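VESB protease (Vibrio cholerae, PDB 4LK4) is a secreted trypsin-like serine protease of the peptidase S1 family that probably cleaves peptide bonds within protein chains. Local coordinates at residues 170-175 with 215-220; 183-188 with 210-215; 101-106 with 230-235. The protein carries 1 engineered substitution. All coordinates share one frame; numbering follows the deposited sequence.

In the fold
The three contacts all touch the curled antiparallel sheet of the second trypsin barrel. Interactions 1 and 2 share strand 211-216 and have centres about 11 Å apart. They also meet directly, Met-172 CG lying 3.8 Å from Cys-186 SG. Interaction 3 uses strand 229-233, which pairs with both 184-189 and 211-216. Its centre is about 8 Å from that of interaction 2 and about 12 Å from that of interaction 1. It reaches across to the first barrel, at Asp-103. Asp-103 OD2 accepts bonds from Ser-216 OG (2.7 Å) and from His-56 ND1, consistent with an Asp-His pair of the catalytic triad. Segment 215-220 supplies Ser-216 to this site, and interaction 2 lies in the barrel core.

Interaction 1 of 3, residues 170-175 with 215-220; sequences IVMQHG and VSWGDE
Aromatic and apolar packing joins Met-172 and His-174, at the end of helix 165-172 and just past it, to Trp-217, where the chain turns a corner after strand 211-216. The Trp-217 ring reaches the other segment with its six-membered part. The methyl Met-172 CE is 3.4 Å from Trp-217 CZ3, approaching the ring obliquely. The Met-172 chain is bent at chi2 and chi3 (-50° and -71°), which brings its methyl to the six-membered ring as the two side chains pass in opposite directions. The same methyl, Met-172 CE, is 3.9 Å from CA of Gly-218. On the other side, His-174 CB lies 3.7 Å from Trp-217 CZ2. The Trp-217 edge points toward the His-174 face in an offset edge-to-face pair, with planes at 64°. The His-174 ring is held by ND1, which gives a 2.9 Å bond to Met-172 O. That bond is nearly straight and lies in the ring plane. In the trypsin fold the chain around Ser-216 to Gly-218 borders the substrate cleft, so Trp-217 probably lines a substrate subsite here too. Ser-216 and Trp-217 form a classic beta bulge opposite Val-230. Trp-217 also packs on Leu-100, and Met-172 on Val-230 and Cys-186. At the polar edge of the indole, Trp-217 NE1 donates to a water at 3.2 Å, and that water in turn donates to His-174 O.

Interaction 2 of 3, residues 183-188 with 210-215; sequences TNFCAA and EQLGIV
Phe-185 and Gly-213 sit on strands that do not pair with each other, their CA atoms 8.3 Å apart, and strand 229-233 pairs with both. All three strands belong to the second beta barrel of the trypsin fold, and the contact lies in its buried core. The side-chain contact between the segments is apolar. The Phe-185 ring extends from strand 184-189 and meets Leu-212 obliquely with its far end. Phe-185 CZ is 3.7 Å from Leu-212 CD2 and 3.8 Å from Leu-212 CG. Phe-185 CG stands between its backbone N and carbonyl carbon (chi1 66°), and this turns the ring to the Leu-212 side. Leu-212 CG is trans to its own N (chi1 178°), which carries CD2 forward to the ring. Gly-213 comes next along the strand. Having no side chain, it lets Phe-185 CE2 come to 4.1 Å from Gly-213 CA. Leu-212 and Gly-213 form a classic beta bulge opposite Ile-203 on strand 202-205. The bulge places Leu-212, by its side chain, and Gly-213, by its backbone, both against the phenyl ring. Leu-135 of strand 134-139 touches both Phe-185 and Leu-212, and Ile-203 also packs on the ring. The neighbouring Cys-186 is tied to Cys-168 by a disulfide. Beside the bulge, Gln-211 NE2 donates to Gly-213 O at 3.0 Å. The carbonyl oxygen lies near the amide plane of Gln-211, but NE2 stands 46° out of the plane of the Gly-213 carbonyl.

Interaction 3 of 3, residues 101-106 with 230-235; sequences LNDIAI and VYTNVS
Thr-232 OG1 donates a 2.8 Å hydrogen bond to the backbone O of Asp-103, joining strand 229-233 of the second barrel to the loop that leads into strand 105-109 of the first. This is the junction between the two barrels of the chymotrypsin-like fold, where the catalytic site of the family lies. The close part of the contact is this bond. It is bent at the acceptor, with a C=O to OG1 angle of 126° and the hydroxyl tilted 35° from the carbonyl plane. Thr-232 OG1 lies beside its own backbone N (chi1 -62°), which turns the hydroxyl to the Asp-103 side and sends CG2 to Ile-104. The apolar part is looser: Thr-232 CG2 is 4.2 Å from Ile-104 CB. Ile-104 is packed further by Ile-214 and by Leu-52 of strand 50-53. Near the hydroxyl, the contact is completed by water. A single molecule donates to Thr-232 OG1 at 2.8 Å and accepts from Asp-103 N at 3.1 Å. The threonine hydroxyl therefore binds the Asp-103 carbonyl directly and its amide through water. Asp-103 is the centre of an inverse gamma turn, whose Ile-104 N to Asn-102 O bond is weak. The carboxylate has other partners: OD2 accepts bonds from Ser-216 OG and from His-56 ND1. The pairing with His-56 fits the Asp-His part of a catalytic triad. Thr-232 grips the main chain of Asp-103 and takes no part in those carboxylate bonds. Its chemistry is thus that of a second-shell residue, which probably helps to fix the backbone from which the carboxylate reaches His-56.

Interaction 1 of 3, residues 170-175 with 215-220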
loop_
_atom_site.group_PDB
_atom_site.type_symbol
_atom_site.label_atom_id
_atom_site.label_comp_id
_atom_site.label_asym_id
_atom_site.label_seq_id
_atom_site.Cartn_x
_atom_site.Cartn_y
_atom_site.Cartn_z
ATOM N N ILE A 170 4.708 -22.008 -11.552
ATOM C CA ILE A 170 4.444 -23.417 -11.422
ATOM C C ILE A 170 4.425 -23.838 -9.952
ATOM O O ILE A 170 3.546 -24.613 -9.531
ATOM C CB ILE A 170 5.471 -24.222 -12.235
ATOM C CG1 ILE A 170 5.091 -24.132 -13.722
ATOM C CG2 ILE A 170 5.556 -25.675 -11.756
ATOM C CD1 ILE A 170 6.248 -24.401 -14.665
ATOM N N VAL A 171 5.384 -23.332 -9.176
ATOM C CA VAL A 171 5.543 -23.781 -7.802
ATOM C C VAL A 171 4.474 -23.162 -6.915
ATOM O O VAL A 171 3.839 -23.862 -6.125
ATOM C CB VAL A 171 6.944 -23.445 -7.266
ATOM C CG1 VAL A 171 7.067 -23.844 -5.803
ATOM C CG2 VAL A 171 8.005 -24.161 -8.100
ATOM N N MET A 172 4.261 -21.856 -7.073
ATOM C CA MET A 172 3.410 -21.099 -6.162
ATOM C C MET A 172 1.962 -20.890 -6.645
ATOM O O MET A 172 1.044 -20.852 -5.829
ATOM C CB MET A 172 4.091 -19.773 -5.835
ATOM C CG MET A 172 5.440 -19.933 -5.113
ATOM S SD MET A 172 5.370 -21.030 -3.678
ATOM C CE MET A 172 4.451 -20.057 -2.517
ATOM N N GLN A 173 1.767 -20.772 -7.957
ATOM C CA GLN A 173 0.453 -20.693 -8.553
ATOM C C GLN A 173 -0.350 -19.482 -8.031
ATOM O O GLN A 173 0.072 -18.356 -8.232
ATOM C CB GLN A 173 -0.265 -22.023 -8.350
ATOM C CG GLN A 173 0.561 -23.225 -8.785
ATOM C CD GLN A 173 -0.294 -24.411 -9.184
ATOM O OE1 GLN A 173 -1.161 -24.301 -10.062
ATOM N NE2 GLN A 173 -0.075 -25.550 -8.529
ATOM N N HIS A 174 -1.494 -19.697 -7.385
ATOM C CA HIS A 174 -2.322 -18.616 -6.855
ATOM C C HIS A 174 -2.308 -17.354 -7.734
ATOM O O HIS A 174 -2.111 -16.216 -7.269
ATOM C CB HIS A 174 -1.963 -18.366 -5.390
ATOM C CG HIS A 174 -2.279 -19.536 -4.508
ATOM N ND1 HIS A 174 -1.527 -20.691 -4.502
ATOM C CD2 HIS A 174 -3.309 -19.759 -3.655
ATOM C CE1 HIS A 174 -2.061 -21.565 -3.667
ATOM N NE2 HIS A 174 -3.147 -21.026 -3.143
ATOM N N GLY A 175 -2.520 -17.598 -9.030
ATOM C CA GLY A 175 -2.721 -16.537 -10.018
ATOM C C GLY A 175 -1.480 -15.746 -10.387
ATOM O O GLY A 175 -1.592 -14.654 -10.948
ATOM N N VAL A 215 7.080 -7.679 0.785
ATOM C CA VAL A 215 6.805 -9.025 1.234
ATOM C C VAL A 215 5.312 -9.276 1.215
ATOM O O VAL A 215 4.570 -8.492 1.801
ATOM C CB VAL A 215 7.367 -9.233 2.629
ATOM C CG1 VAL A 215 6.950 -10.599 3.180
ATOM C CG2 VAL A 215 8.880 -9.119 2.577
ATOM N N SER A 216 4.862 -10.332 0.529
ATOM C CA SER A 216 3.429 -10.610 0.403
ATOM C C SER A 216 3.028 -11.955 1.041
ATOM O O SER A 216 2.285 -11.985 1.989
ATOM C CB SER A 216 2.981 -10.541 -1.065
ATOM O OG SER A 216 1.573 -10.853 -1.229
ATOM N N TRP A 217 3.520 -13.074 0.533
ATOM C CA TRP A 217 3.095 -14.386 1.075
ATOM C C TRP A 217 4.046 -15.510 0.672
ATOM O O TRP A 217 5.090 -15.229 0.049
ATOM C CB TRP A 217 1.657 -14.697 0.649
ATOM C CG TRP A 217 1.478 -14.998 -0.806
ATOM C CD1 TRP A 217 1.291 -14.091 -1.814
ATOM C CD2 TRP A 217 1.395 -16.293 -1.419
ATOM N NE1 TRP A 217 1.120 -14.741 -3.014
ATOM C CE2 TRP A 217 1.188 -16.092 -2.799
ATOM C CE3 TRP A 217 1.493 -17.605 -0.939
ATOM C CZ2 TRP A 217 1.075 -17.141 -3.693
ATOM C CZ3 TRP A 217 1.393 -18.653 -1.838
ATOM C CH2 TRP A 217 1.179 -18.414 -3.199
ATOM N N GLY A 218 3.695 -16.751 1.029
ATOM C CA GLY A 218 4.519 -17.932 0.758
ATOM C C GLY A 218 5.448 -18.097 1.932
ATOM O O GLY A 218 5.410 -17.278 2.843
ATOM N N ASP A 219 6.281 -19.136 1.932
ATOM C CA ASP A 219 7.321 -19.296 2.975
ATOM C C ASP A 219 6.757 -19.188 4.409
ATOM O O ASP A 219 7.398 -18.621 5.294
ATOM C CB ASP A 219 8.458 -18.250 2.787
ATOM C CG ASP A 219 9.613 -18.741 1.911
ATOM O OD1 ASP A 219 9.631 -19.921 1.507
ATOM O OD2 ASP A 219 10.520 -17.925 1.635
ATOM N N GLU A 220 5.558 -19.725 4.633
ATOM C CA GLU A 220 4.925 -19.698 5.967
ATOM C C GLU A 220 5.483 -20.781 6.917
ATOM O O GLU A 220 5.372 -20.655 8.138
ATOM C CB GLU A 220 3.382 -19.806 5.863
ATOM C CG GLU A 220 2.852 -20.954 4.991
ATOM C CD GLU A 220 1.369 -21.256 5.212
ATOM O OE1 GLU A 220 0.694 -20.487 5.935
ATOM O OE2 GLU A 220 0.873 -22.267 4.654
HETATM O O HOH W 1 -0.453 -14.316 -5.715
#

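Interaction 2 of 3, residues 183-188 with 210-215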
loop_
_atom_site.group_PDB
_atom_site.type_symbol
_atom_site.label_atom_id
_atom_site.label_comp_id
_atom_site.label_asym_id
_atom_site.label_seq_id
_atom_site.Cartn_x
_atom_site.Cartn_y
_atom_site.Cartn_z
ATOM N N THR A 183 2.332 -8.446 -11.348
ATOM C CA THR A 183 2.107 -8.019 -10.002
ATOM C C THR A 183 3.067 -8.576 -8.946
ATOM O O THR A 183 3.242 -7.944 -7.905
ATOM C CB THR A 183 0.665 -8.392 -9.562
ATOM O OG1 THR A 183 0.422 -7.889 -8.240
ATOM C CG2 THR A 183 0.451 -9.900 -9.530
ATOM N N ASN A 184 3.603 -9.772 -9.144
ATOM C CA ASN A 184 4.476 -10.314 -8.136
ATOM C C ASN A 184 5.509 -11.273 -8.675
ATOM O O ASN A 184 5.415 -11.728 -9.823
ATOM C CB ASN A 184 3.675 -10.931 -6.981
ATOM C CG ASN A 184 2.716 -12.026 -7.425
ATOM O OD1 ASN A 184 2.830 -12.587 -8.505
ATOM N ND2 ASN A 184 1.777 -12.351 -6.558
ATOM N N PHE A 185 6.530 -11.518 -7.857
ATOM C CA PHE A 185 7.620 -12.450 -8.194
ATOM C C PHE A 185 8.040 -13.247 -6.964
ATOM O O PHE A 185 7.599 -12.964 -5.847
ATOM C CB PHE A 185 8.836 -11.682 -8.745
ATOM C CG PHE A 185 9.510 -10.789 -7.740
ATOM C CD1 PHE A 185 10.489 -11.276 -6.903
ATOM C CD2 PHE A 185 9.169 -9.452 -7.642
ATOM C CE1 PHE A 185 11.129 -10.438 -6.004
ATOM C CE2 PHE A 185 9.767 -8.629 -6.716
ATOM C CZ PHE A 185 10.756 -9.123 -5.903
ATOM N N CYS A 186 8.929 -14.203 -7.184
ATOM C CA CYS A 186 9.381 -15.129 -6.176
ATOM C C CYS A 186 10.860 -14.974 -5.913
ATOM O O CYS A 186 11.636 -14.637 -6.801
ATOM C CB CYS A 186 9.198 -16.565 -6.669
ATOM S SG CYS A 186 7.505 -17.150 -6.681
ATOM N N ALA A 187 11.252 -15.307 -4.697
ATOM C CA ALA A 187 12.645 -15.370 -4.352
ATOM C C ALA A 187 12.814 -16.434 -3.308
ATOM O O ALA A 187 11.924 -16.678 -2.491
ATOM C CB ALA A 187 13.098 -14.040 -3.814
ATOM N N ALA A 188 13.976 -17.056 -3.322
ATOM C CA ALA A 188 14.207 -18.233 -2.517
ATOM C C ALA A 188 15.238 -18.003 -1.459
ATOM O O ALA A 188 16.295 -17.410 -1.698
ATOM C CB ALA A 188 14.642 -19.388 -3.407
ATOM N N GLU A 210 17.983 -0.688 -4.053
ATOM C CA GLU A 210 16.704 -0.148 -4.511
ATOM C C GLU A 210 15.649 -1.169 -4.047
ATOM O O GLU A 210 15.902 -2.380 -4.083
ATOM C CB GLU A 210 16.681 0.032 -6.043
ATOM C CG GLU A 210 17.752 0.976 -6.650
ATOM C CD GLU A 210 19.151 0.338 -6.916
ATOM O OE1 GLU A 210 19.404 -0.879 -6.659
ATOM O OE2 GLU A 210 20.038 1.079 -7.407
ATOM N N GLN A 211 14.497 -0.695 -3.573
ATOM C CA GLN A 211 13.435 -1.610 -3.179
ATOM C C GLN A 211 12.768 -2.162 -4.408
ATOM O O GLN A 211 12.138 -1.436 -5.153
ATOM C CB GLN A 211 12.394 -0.944 -2.295
ATOM C CG GLN A 211 11.253 -1.874 -1.945
ATOM C CD GLN A 211 10.311 -1.290 -0.894
ATOM O OE1 GLN A 211 10.510 -0.188 -0.373
ATOM N NE2 GLN A 211 9.290 -2.044 -0.571
ATOM N N LEU A 212 12.942 -3.454 -4.621
ATOM C CA LEU A 212 12.400 -4.144 -5.763
ATOM C C LEU A 212 11.003 -4.678 -5.429
ATOM O O LEU A 212 10.189 -4.885 -6.306
ATOM C CB LEU A 212 13.302 -5.320 -6.100
ATOM C CG LEU A 212 12.887 -6.221 -7.265
ATOM C CD1 LEU A 212 13.023 -5.491 -8.581
ATOM C CD2 LEU A 212 13.759 -7.462 -7.298
ATOM N N GLY A 213 10.731 -4.949 -4.166
ATOM C CA GLY A 213 9.540 -5.694 -3.852
ATOM C C GLY A 213 9.016 -5.447 -2.467
ATOM O O GLY A 213 9.686 -4.789 -1.665
ATOM N N ILE A 214 7.820 -6.000 -2.212
ATOM C CA ILE A 214 7.137 -5.928 -0.925
ATOM C C ILE A 214 6.776 -7.337 -0.459
ATOM O O ILE A 214 6.177 -8.101 -1.200
ATOM C CB ILE A 214 5.812 -5.153 -1.038
ATOM C CG1 ILE A 214 6.039 -3.763 -1.599
ATOM C CG2 ILE A 214 5.166 -4.984 0.321
ATOM C CD1 ILE A 214 4.772 -3.112 -2.095
ATOM N N VAL A 215 7.080 -7.679 0.785
ATOM C CA VAL A 215 6.805 -9.025 1.234
ATOM C C VAL A 215 5.312 -9.276 1.215
ATOM O O VAL A 215 4.570 -8.492 1.801
ATOM C CB VAL A 215 7.367 -9.233 2.629
ATOM C CG1 VAL A 215 6.950 -10.599 3.180
ATOM C CG2 VAL A 215 8.880 -9.119 2.577
#

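Interaction 3 of 3, residues 101-106 with 230-235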
loop_
_atom_site.group_PDB
_atom_site.type_symbol
_atom_site.label_atom_id
_atom_site.label_comp_id
_atom_site.label_asym_id
_atom_site.label_seq_id
_atom_site.Cartn_x
_atom_site.Cartn_y
_atom_site.Cartn_z
ATOM N N LEU A 101 -3.289 -11.108 -5.256
ATOM C CA LEU A 101 -2.779 -10.268 -6.333
ATOM C C LEU A 101 -2.989 -8.773 -6.045
ATOM O O LEU A 101 -3.927 -8.368 -5.375
ATOM C CB LEU A 101 -3.394 -10.618 -7.691
ATOM C CG LEU A 101 -3.275 -12.067 -8.187
ATOM C CD1 LEU A 101 -3.931 -12.189 -9.556
ATOM C CD2 LEU A 101 -1.842 -12.571 -8.250
ATOM N N ASN A 102 -2.086 -7.977 -6.585
ATOM C CA ASN A 102 -2.044 -6.551 -6.410
ATOM C C ASN A 102 -2.013 -6.196 -4.952
ATOM O O ASN A 102 -2.721 -5.306 -4.509
ATOM C CB ASN A 102 -3.202 -5.894 -7.133
ATOM C CG ASN A 102 -3.355 -6.421 -8.534
ATOM O OD1 ASN A 102 -2.414 -6.398 -9.334
ATOM N ND2 ASN A 102 -4.534 -6.939 -8.833
ATOM N N ASP A 103 -1.153 -6.899 -4.222
ATOM C CA ASP A 103 -1.066 -6.767 -2.785
ATOM C C ASP A 103 -0.176 -5.592 -2.459
ATOM O O ASP A 103 0.984 -5.750 -2.133
ATOM C CB ASP A 103 -0.514 -8.049 -2.174
ATOM C CG ASP A 103 -0.628 -8.091 -0.660
ATOM O OD1 ASP A 103 -1.372 -7.278 -0.069
ATOM O OD2 ASP A 103 0.040 -8.971 -0.059
ATOM N N ILE A 104 -0.736 -4.397 -2.564
ATOM C CA ILE A 104 0.029 -3.219 -2.299
ATOM C C ILE A 104 -0.857 -2.134 -1.727
ATOM O O ILE A 104 -2.030 -2.041 -2.066
ATOM C CB ILE A 104 0.716 -2.752 -3.579
ATOM C CG1 ILE A 104 1.687 -1.606 -3.286
ATOM C CG2 ILE A 104 -0.310 -2.365 -4.639
ATOM C CD1 ILE A 104 2.575 -1.252 -4.457
ATOM N N ALA A 105 -0.255 -1.316 -0.860
ATOM C CA ALA A 105 -0.961 -0.246 -0.177
ATOM C C ALA A 105 -0.047 0.901 0.192
ATOM O O ALA A 105 1.123 0.709 0.386
ATOM C CB ALA A 105 -1.631 -0.787 1.088
ATOM N N ILE A 106 -0.627 2.084 0.336
ATOM C CA ILE A 106 0.082 3.268 0.815
ATOM C C ILE A 106 -0.543 3.689 2.140
ATOM O O ILE A 106 -1.760 3.743 2.258
ATOM C CB ILE A 106 -0.061 4.462 -0.163
ATOM C CG1 ILE A 106 0.660 4.169 -1.476
ATOM C CG2 ILE A 106 0.450 5.761 0.452
ATOM C CD1 ILE A 106 2.134 3.876 -1.309
ATOM N N VAL A 230 6.794 -14.960 -1.982
ATOM C CA VAL A 230 6.194 -14.184 -3.040
ATOM C C VAL A 230 6.166 -12.715 -2.649
ATOM O O VAL A 230 5.743 -12.365 -1.552
ATOM C CB VAL A 230 4.797 -14.701 -3.297
ATOM C CG1 VAL A 230 4.100 -13.842 -4.322
ATOM C CG2 VAL A 230 4.871 -16.148 -3.751
ATOM N N TYR A 231 6.598 -11.865 -3.571
ATOM C CA TYR A 231 6.845 -10.453 -3.290
ATOM C C TYR A 231 6.131 -9.608 -4.322
ATOM O O TYR A 231 6.226 -9.865 -5.524
ATOM C CB TYR A 231 8.348 -10.162 -3.337
ATOM C CG TYR A 231 9.143 -10.996 -2.365
ATOM C CD1 TYR A 231 9.552 -12.281 -2.686
ATOM C CD2 TYR A 231 9.455 -10.504 -1.111
ATOM C CE1 TYR A 231 10.229 -13.057 -1.775
ATOM C CE2 TYR A 231 10.153 -11.252 -0.200
ATOM C CZ TYR A 231 10.533 -12.526 -0.528
ATOM O OH TYR A 231 11.251 -13.221 0.407
ATOM N N THR A 232 5.391 -8.605 -3.865
ATOM C CA THR A 232 4.751 -7.705 -4.771
ATOM C C THR A 232 5.859 -6.968 -5.512
ATOM O O THR A 232 6.878 -6.604 -4.922
ATOM C CB THR A 232 3.835 -6.736 -4.040
ATOM O OG1 THR A 232 2.801 -7.473 -3.371
ATOM C CG2 THR A 232 3.188 -5.769 -5.004
ATOM N N ASN A 233 5.652 -6.797 -6.815
ATOM C CA ASN A 233 6.628 -6.248 -7.716
ATOM C C ASN A 233 6.586 -4.702 -7.800
ATOM O O ASN A 233 5.726 -4.140 -8.459
ATOM C CB ASN A 233 6.368 -6.875 -9.072
ATOM C CG ASN A 233 7.272 -6.344 -10.156
ATOM O OD1 ASN A 233 8.053 -5.397 -9.954
ATOM N ND2 ASN A 233 7.177 -6.958 -11.333
ATOM N N VAL A 234 7.526 -4.024 -7.148
ATOM C CA VAL A 234 7.493 -2.581 -7.101
ATOM C C VAL A 234 7.670 -1.916 -8.475
ATOM O O VAL A 234 7.061 -0.857 -8.743
ATOM C CB VAL A 234 8.522 -2.036 -6.099
ATOM C CG1 VAL A 234 8.761 -0.540 -6.272
ATOM C CG2 VAL A 234 8.047 -2.296 -4.694
ATOM N N SER A 235 8.482 -2.504 -9.346
ATOM C CA SER A 235 8.671 -1.921 -10.691
ATOM C C SER A 235 7.358 -1.791 -11.436
ATOM O O SER A 235 7.074 -0.768 -12.047
ATOM C CB SER A 235 9.600 -2.762 -11.529
ATOM O OG SER A 235 10.911 -2.590 -11.073
HETATM O O HOH W 2 1.171 -8.643 -5.286
#